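Local coordinates for protein inositol 2-dehydrogenase/D-chiro-inositol 3-dehydrogenase (PDB 4MIY) that oxidises myo-inositol and D-chiro-inositol to their keto forms with NAD as the cofactor, as a Rossmann-fold sugar alcohol dehydrogenase, at residues Ser60-Gln63 / Ala69-Val72; Gly146-Val151 / Trp183-Glu188; Leu216-Lys219 / Val223-Val226. All blocks are in the same frame, centred on the assembly; numbering follows the deposited sequence.

Interaction 1: Ser60-Gln63 / Ala69-Val72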
loop_
_atom_site.group_PDB
_atom_site.type_symbol
_atom_site.label_atom_id
_atom_site.label_comp_id
_atom_site.label_asym_id
_atom_site.label_seq_id
_atom_site.Cartn_x
_atom_site.Cartn_y
_atom_site.Cartn_z
ATOM N N SER A 60 24.176 45.131 18.342
ATOM C CA SER A 60 23.478 45.710 19.443
ATOM C C SER A 60 22.481 44.749 20.094
ATOM O O SER A 60 22.133 44.901 21.245
ATOM C CB SER A 60 22.749 46.959 18.996
ATOM O OG SER A 60 21.960 46.717 17.872
ATOM N N LEU A 61 21.995 43.789 19.327
ATOM C CA LEU A 61 21.005 42.864 19.866
ATOM C C LEU A 61 21.734 41.970 20.806
ATOM O O LEU A 61 21.268 41.682 21.873
ATOM C CB LEU A 61 20.293 42.058 18.761
ATOM C CG LEU A 61 19.223 41.024 19.158
ATOM C CD1 LEU A 61 18.150 40.953 18.127
ATOM C CD2 LEU A 61 19.808 39.691 19.342
ATOM N N LEU A 62 22.904 41.567 20.377
ATOM C CA LEU A 62 23.702 40.623 21.087
ATOM C C LEU A 62 24.289 41.143 22.380
ATOM O O LEU A 62 24.805 40.389 23.150
ATOM C CB LEU A 62 24.814 40.122 20.208
ATOM C CG LEU A 62 24.392 39.165 19.091
ATOM C CD1 LEU A 62 25.536 38.937 18.137
ATOM C CD2 LEU A 62 23.948 37.836 19.638
ATOM N N GLN A 63 24.187 42.434 22.606
ATOM C CA GLN A 63 24.660 43.005 23.849
ATOM C C GLN A 63 23.539 43.094 24.861
ATOM O O GLN A 63 23.741 43.562 25.955
ATOM C CB GLN A 63 25.212 44.383 23.594
ATOM C CG GLN A 63 26.612 44.371 23.057
ATOM C CD GLN A 63 27.041 45.709 22.445
ATOM O OE1 GLN A 63 26.245 46.632 22.290
ATOM N NE2 GLN A 63 28.311 45.794 22.073
ATOM N N ALA A 69 18.899 33.384 24.132
ATOM C CA ALA A 69 19.222 32.716 22.899
ATOM C C ALA A 69 18.899 33.575 21.692
ATOM O O ALA A 69 18.014 34.358 21.710
ATOM C CB ALA A 69 18.467 31.399 22.797
ATOM N N VAL A 70 19.679 33.362 20.656
ATOM C CA VAL A 70 19.452 34.005 19.387
ATOM C C VAL A 70 19.167 33.015 18.261
ATOM O O VAL A 70 19.746 31.985 18.207
ATOM C CB VAL A 70 20.605 34.972 19.009
ATOM C CG1 VAL A 70 20.720 36.051 20.049
ATOM C CG2 VAL A 70 21.892 34.270 18.885
ATOM N N PHE A 71 18.239 33.383 17.408
ATOM C CA PHE A 71 17.979 32.662 16.176
ATOM C C PHE A 71 18.542 33.453 15.011
ATOM O O PHE A 71 18.222 34.580 14.855
ATOM C CB PHE A 71 16.480 32.458 15.981
ATOM C CG PHE A 71 15.922 31.292 16.733
ATOM C CD1 PHE A 71 16.003 31.235 18.078
ATOM C CD2 PHE A 71 15.319 30.273 16.080
ATOM C CE1 PHE A 71 15.482 30.185 18.746
ATOM C CE2 PHE A 71 14.847 29.230 16.754
ATOM C CZ PHE A 71 14.910 29.194 18.077
ATOM N N VAL A 72 19.413 32.845 14.240
ATOM C CA VAL A 72 20.002 33.519 13.091
ATOM C C VAL A 72 19.344 33.020 11.833
ATOM O O VAL A 72 19.538 31.901 11.445
ATOM C CB VAL A 72 21.456 33.272 12.979
ATOM C CG1 VAL A 72 22.040 34.114 11.889
ATOM C CG2 VAL A 72 22.167 33.477 14.292
#
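L62 and V70 have the nearest CA atoms across the two segments, 8.0 Å apart, so side chains make the contact. Segment 69-72 is extended strand, whereas 60-63 runs from a weakly bonded helix into a turn, where a weak backbone bond joins Q63 N to S60 O. No hydrogen bond joins the two segments.

One methyl group does most of the work. V70 CG1 is met by L62 CD2 at 3.7 Å and by L61 CD2 at 3.8 Å, so two consecutive leucines each offer a single branch to the same valine carbon. L62 lies across V70 at about a right angle, while L61 and V70 run past each other in opposite directions. The leucines reach this common point by different rotations: CG of L61 is anti to the backbone N (chi1 179°), and that of L62 is anti to the carbonyl carbon (chi1 -73°).

Around this buried trio, L61 also touches A32 and T34 of strand 28-34, and L62 rests on helix 79-86. Apolar residues from the short helical connection that leads into an inner parallel strand make the packing expected of the alpha/beta layers of an NAD-binding Rossmann fold.

Interaction 2: Gly146-Val151 / Trp183-Glu188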
loop_
_atom_site.group_PDB
_atom_site.type_symbol
_atom_site.label_atom_id
_atom_site.label_comp_id
_atom_site.label_asym_id
_atom_site.label_seq_id
_atom_site.Cartn_x
_atom_site.Cartn_y
_atom_site.Cartn_z
ATOM N N GLY A 146 20.782 -6.015 9.019
ATOM C CA GLY A 146 22.211 -6.097 8.903
ATOM C C GLY A 146 22.842 -4.774 8.546
ATOM O O GLY A 146 22.295 -3.755 8.759
ATOM N N ALA A 147 24.016 -4.824 7.961
ATOM C CA ALA A 147 24.726 -3.621 7.600
ATOM C C ALA A 147 24.140 -2.953 6.362
ATOM O O ALA A 147 23.765 -3.592 5.437
ATOM C CB ALA A 147 26.179 -3.932 7.380
ATOM N N PRO A 148 24.111 -1.634 6.375
ATOM C CA PRO A 148 23.668 -0.849 5.234
ATOM C C PRO A 148 24.668 -0.817 4.102
ATOM O O PRO A 148 25.760 -0.394 4.268
ATOM C CB PRO A 148 23.466 0.526 5.822
ATOM C CG PRO A 148 24.341 0.559 7.007
ATOM C CD PRO A 148 24.345 -0.802 7.561
ATOM N N LEU A 149 24.234 -1.251 2.943
ATOM C CA LEU A 149 25.124 -1.443 1.830
ATOM C C LEU A 149 24.959 -0.334 0.832
ATOM O O LEU A 149 25.898 0.164 0.312
ATOM C CB LEU A 149 24.825 -2.776 1.170
ATOM C CG LEU A 149 24.949 -3.990 2.065
ATOM C CD1 LEU A 149 24.443 -5.209 1.361
ATOM C CD2 LEU A 149 26.378 -4.153 2.532
ATOM N N VAL A 150 23.708 0.005 0.572
ATOM C CA VAL A 150 23.318 1.024 -0.369
ATOM C C VAL A 150 22.151 1.814 0.218
ATOM O O VAL A 150 21.368 1.273 0.911
ATOM C CB VAL A 150 22.914 0.417 -1.732
ATOM C CG1 VAL A 150 22.432 1.506 -2.704
ATOM C CG2 VAL A 150 24.062 -0.363 -2.331
ATOM N N VAL A 151 22.109 3.106 -0.055
ATOM C CA VAL A 151 20.983 3.950 0.270
ATOM C C VAL A 151 20.490 4.618 -1.011
ATOM O O VAL A 151 21.260 5.157 -1.756
ATOM C CB VAL A 151 21.336 5.039 1.294
ATOM C CG1 VAL A 151 20.168 5.962 1.558
ATOM C CG2 VAL A 151 21.810 4.456 2.577
ATOM N N TRP A 183 24.530 11.018 9.476
ATOM C CA TRP A 183 23.827 10.763 10.723
ATOM C C TRP A 183 23.067 9.450 10.703
ATOM O O TRP A 183 23.162 8.703 11.587
ATOM C CB TRP A 183 22.870 11.907 11.002
ATOM C CG TRP A 183 21.789 11.669 12.015
ATOM C CD1 TRP A 183 21.909 11.734 13.350
ATOM C CD2 TRP A 183 20.407 11.386 11.759
ATOM N NE1 TRP A 183 20.708 11.485 13.949
ATOM C CE2 TRP A 183 19.768 11.290 12.983
ATOM C CE3 TRP A 183 19.648 11.225 10.605
ATOM C CZ2 TRP A 183 18.434 11.013 13.082
ATOM C CZ3 TRP A 183 18.335 10.938 10.729
ATOM C CH2 TRP A 183 17.751 10.851 11.938
ATOM N N LEU A 184 22.332 9.211 9.629
ATOM C CA LEU A 184 21.592 7.979 9.460
ATOM C C LEU A 184 22.440 6.755 9.628
ATOM O O LEU A 184 22.074 5.831 10.268
ATOM C CB LEU A 184 20.978 7.939 8.060
ATOM C CG LEU A 184 20.209 6.665 7.653
ATOM C CD1 LEU A 184 18.952 6.461 8.443
ATOM C CD2 LEU A 184 19.883 6.678 6.218
ATOM N N LEU A 185 23.584 6.787 8.966
ATOM C CA LEU A 185 24.485 5.675 8.856
ATOM C C LEU A 185 25.581 5.645 9.915
ATOM O O LEU A 185 26.279 4.695 9.983
ATOM C CB LEU A 185 25.168 5.723 7.503
ATOM C CG LEU A 185 24.283 5.633 6.265
ATOM C CD1 LEU A 185 25.052 5.993 5.038
ATOM C CD2 LEU A 185 23.746 4.250 6.160
ATOM N N ASP A 186 25.684 6.689 10.707
ATOM C CA ASP A 186 26.792 6.852 11.654
ATOM C C ASP A 186 28.148 6.587 10.989
ATOM O O ASP A 186 28.917 5.804 11.442
ATOM C CB ASP A 186 26.583 5.971 12.871
ATOM C CG ASP A 186 27.515 6.324 13.988
ATOM O OD1 ASP A 186 28.078 7.421 13.934
ATOM O OD2 ASP A 186 27.702 5.499 14.875
ATOM N N ASP A 187 28.368 7.262 9.877
ATOM C CA ASP A 187 29.524 7.048 9.058
ATOM C C ASP A 187 30.020 8.379 8.505
ATOM O O ASP A 187 29.447 9.384 8.761
ATOM C CB ASP A 187 29.202 6.041 7.970
ATOM C CG ASP A 187 30.423 5.317 7.433
ATOM O OD1 ASP A 187 31.528 5.697 7.749
ATOM O OD2 ASP A 187 30.252 4.371 6.692
ATOM N N GLU A 188 31.155 8.372 7.840
ATOM C CA GLU A 188 31.730 9.573 7.272
ATOM C C GLU A 188 31.821 9.462 5.763
ATOM O O GLU A 188 32.081 8.422 5.259
ATOM C CB GLU A 188 33.146 9.811 7.812
ATOM C CG GLU A 188 33.401 9.373 9.244
#
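Apolar contact is the whole of the direct meeting between these segments, and it converges on one methyl group, L185 CD2. P148 CB lies 3.7 Å from L185 CD2, with the neighbouring ring carbon P148 CG at 3.8 Å, so the methyl sits against the CB-CG side of the pyrrolidine ring. V151 reaches the same L185 CD2 more loosely, through CG2 at 4.1 Å. With CG of L185 anti to the carbonyl carbon (chi1 -61°), the branch is carried from the helix end to the strand, and the L185 side chain and each of its two partners run past each other in opposite directions.

The backbone explains why P148 and V151, three residues apart, point the same way. L149 and V150 both face I243 in a classic beta bulge, which turns their side chains from the helix. Helix 168-185 ends in a Schellman motif with D186, at positive phi, as its C-prime residue.

Polar bonds lie beyond this apolar patch. D187 OD1 accepts E188 N at 2.7 Å, the donor standing 35° out of the carboxylate plane, while D187 OD2 is bonded to T218 OG1 and K220 N. P148 O accepts a bond from T222 OG1, and R198 of the second subunit reaches it weakly.

The chemistry thus implies a division of labour: partly buried apolar contact, with no hydrogen bond across the segments, brings the helix end against the bulged strand, while directional bonds involve the chain that leaves the helix.

Interaction 3: Leu216-Lys219 / Val223-Val226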
loop_
_atom_site.group_PDB
_atom_site.type_symbol
_atom_site.label_atom_id
_atom_site.label_comp_id
_atom_site.label_asym_id
_atom_site.label_seq_id
_atom_site.Cartn_x
_atom_site.Cartn_y
_atom_site.Cartn_z
ATOM N N LEU A 216 27.272 9.468 -3.247
ATOM C CA LEU A 216 28.212 9.649 -2.172
ATOM C C LEU A 216 28.718 8.307 -1.717
ATOM O O LEU A 216 28.005 7.350 -1.760
ATOM C CB LEU A 216 27.569 10.350 -0.982
ATOM C CG LEU A 216 27.084 11.776 -1.110
ATOM C CD1 LEU A 216 25.805 11.852 -1.855
ATOM C CD2 LEU A 216 26.872 12.325 0.240
ATOM N N THR A 217 29.948 8.263 -1.245
ATOM C CA THR A 217 30.496 7.061 -0.663
ATOM C C THR A 217 30.878 7.357 0.773
ATOM O O THR A 217 31.160 8.453 1.103
ATOM C CB THR A 217 31.727 6.551 -1.435
ATOM O OG1 THR A 217 32.768 7.521 -1.394
ATOM C CG2 THR A 217 31.384 6.236 -2.918
ATOM N N THR A 218 30.858 6.332 1.595
ATOM C CA THR A 218 31.243 6.458 2.970
ATOM C C THR A 218 32.436 5.579 3.272
ATOM O O THR A 218 32.816 4.766 2.496
ATOM C CB THR A 218 30.101 6.108 3.950
ATOM O OG1 THR A 218 29.889 4.704 3.998
ATOM C CG2 THR A 218 28.864 6.796 3.553
ATOM N N LYS A 219 32.998 5.804 4.447
ATOM C CA LYS A 219 34.185 5.125 4.878
ATOM C C LYS A 219 33.974 3.629 5.006
ATOM O O LYS A 219 34.834 2.871 4.672
ATOM C CB LYS A 219 34.704 5.741 6.173
ATOM C CG LYS A 219 35.984 5.161 6.664
ATOM C CD LYS A 219 36.504 5.858 7.938
ATOM C CE LYS A 219 37.615 5.036 8.642
ATOM N NZ LYS A 219 38.434 5.829 9.651
ATOM N N VAL A 223 27.193 3.083 -0.390
ATOM C CA VAL A 223 26.972 4.001 -1.466
ATOM C C VAL A 223 25.567 4.582 -1.392
ATOM O O VAL A 223 24.604 3.870 -1.251
ATOM C CB VAL A 223 27.197 3.330 -2.825
ATOM C CG1 VAL A 223 26.908 4.280 -3.910
ATOM C CG2 VAL A 223 28.596 2.856 -2.930
ATOM N N ILE A 224 25.510 5.893 -1.506
ATOM C CA ILE A 224 24.293 6.644 -1.468
ATOM C C ILE A 224 23.992 7.250 -2.836
ATOM O O ILE A 224 24.785 7.953 -3.375
ATOM C CB ILE A 224 24.370 7.749 -0.417
ATOM C CG1 ILE A 224 24.700 7.156 0.946
ATOM C CG2 ILE A 224 23.100 8.512 -0.360
ATOM C CD1 ILE A 224 25.540 8.019 1.753
ATOM N N GLN A 225 22.832 6.906 -3.367
ATOM C CA GLN A 225 22.350 7.450 -4.611
ATOM C C GLN A 225 21.150 8.347 -4.394
ATOM O O GLN A 225 20.102 7.872 -4.071
ATOM C CB GLN A 225 21.974 6.332 -5.575
ATOM C CG GLN A 225 23.105 5.434 -5.971
ATOM C CD GLN A 225 22.709 4.367 -6.924
ATOM O OE1 GLN A 225 21.677 3.814 -6.820
ATOM N NE2 GLN A 225 23.537 4.102 -7.863
ATOM N N VAL A 226 21.323 9.639 -4.595
ATOM C CA VAL A 226 20.247 10.591 -4.433
ATOM C C VAL A 226 19.809 11.166 -5.779
ATOM O O VAL A 226 20.611 11.593 -6.536
ATOM C CB VAL A 226 20.632 11.768 -3.522
ATOM C CG1 VAL A 226 19.431 12.597 -3.195
ATOM C CG2 VAL A 226 21.222 11.305 -2.269
#
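L216 and I224 form an antiparallel hydrogen-bonded pair, linked by two backbone bonds. L216 N gives to I224 O at 2.9 Å, and I224 N returns a bond of 2.9 Å to L216 O that is almost straight, with 177° at the hydrogen. T217 and V223 make the adjoining non-hydrogen-bonded pair, their CA atoms 4.7 Å apart. A CA-H...O contact adds to this ladder, V223 CA standing 3.5 Å from L216 O, so that one carbonyl oxygen receives both an N-H and a C-H. The short strand axes run at 158° to each other.

Apolar contacts gather on the sheet face carrying L216 and I224. I224 CD1 approaches L216 CB at 4.1 Å and T218 CG2 at 4.0 Å, and the I224 and T218 side chains cross at about a right angle. The I224 chain gets there with CG1 anti to the carbonyl carbon (chi1 -56°). Helix 168-185 packs on this face, through M181 and L185 against I224. On the face of T217 and V223 the methyls are more distant, T217 CG2 lying 4.4 Å from V223 CG2, and L213 of the second subunit packs on V223.

The T217 hydroxyl looks outside the pair: its OG1 is hydrogen-bonded to S191 OG and T190 OG1.

Such a ladder is that of a beta hairpin, here joining strands 212-218 and 223-229 within the mixed sheet of the C-terminal alpha/beta domain, with a helix on one face and the neighbouring subunit on the other.

How the interactions relate
The three contacts follow one another along the chain, and the fold divides them between two domains. Interaction 1 belongs to the parallel sheet of the NAD-binding domain, with the L61 side chain about 9 Å from the cofactor. Interactions 2 and 3 lie across the chain's centre, in the C-terminal alpha/beta domain, their centres 37 and 38 Å from that of interaction 1. Those two are only 9 Å apart centre to centre: strands 148-156 and 223-229 are neighbours in the mixed sheet, joined there by V151 O and Q225 N at 2.9 Å. Both also touch the second subunit. One chain thus combines packing within the NAD-binding domain with a sheet that also meets the second subunit.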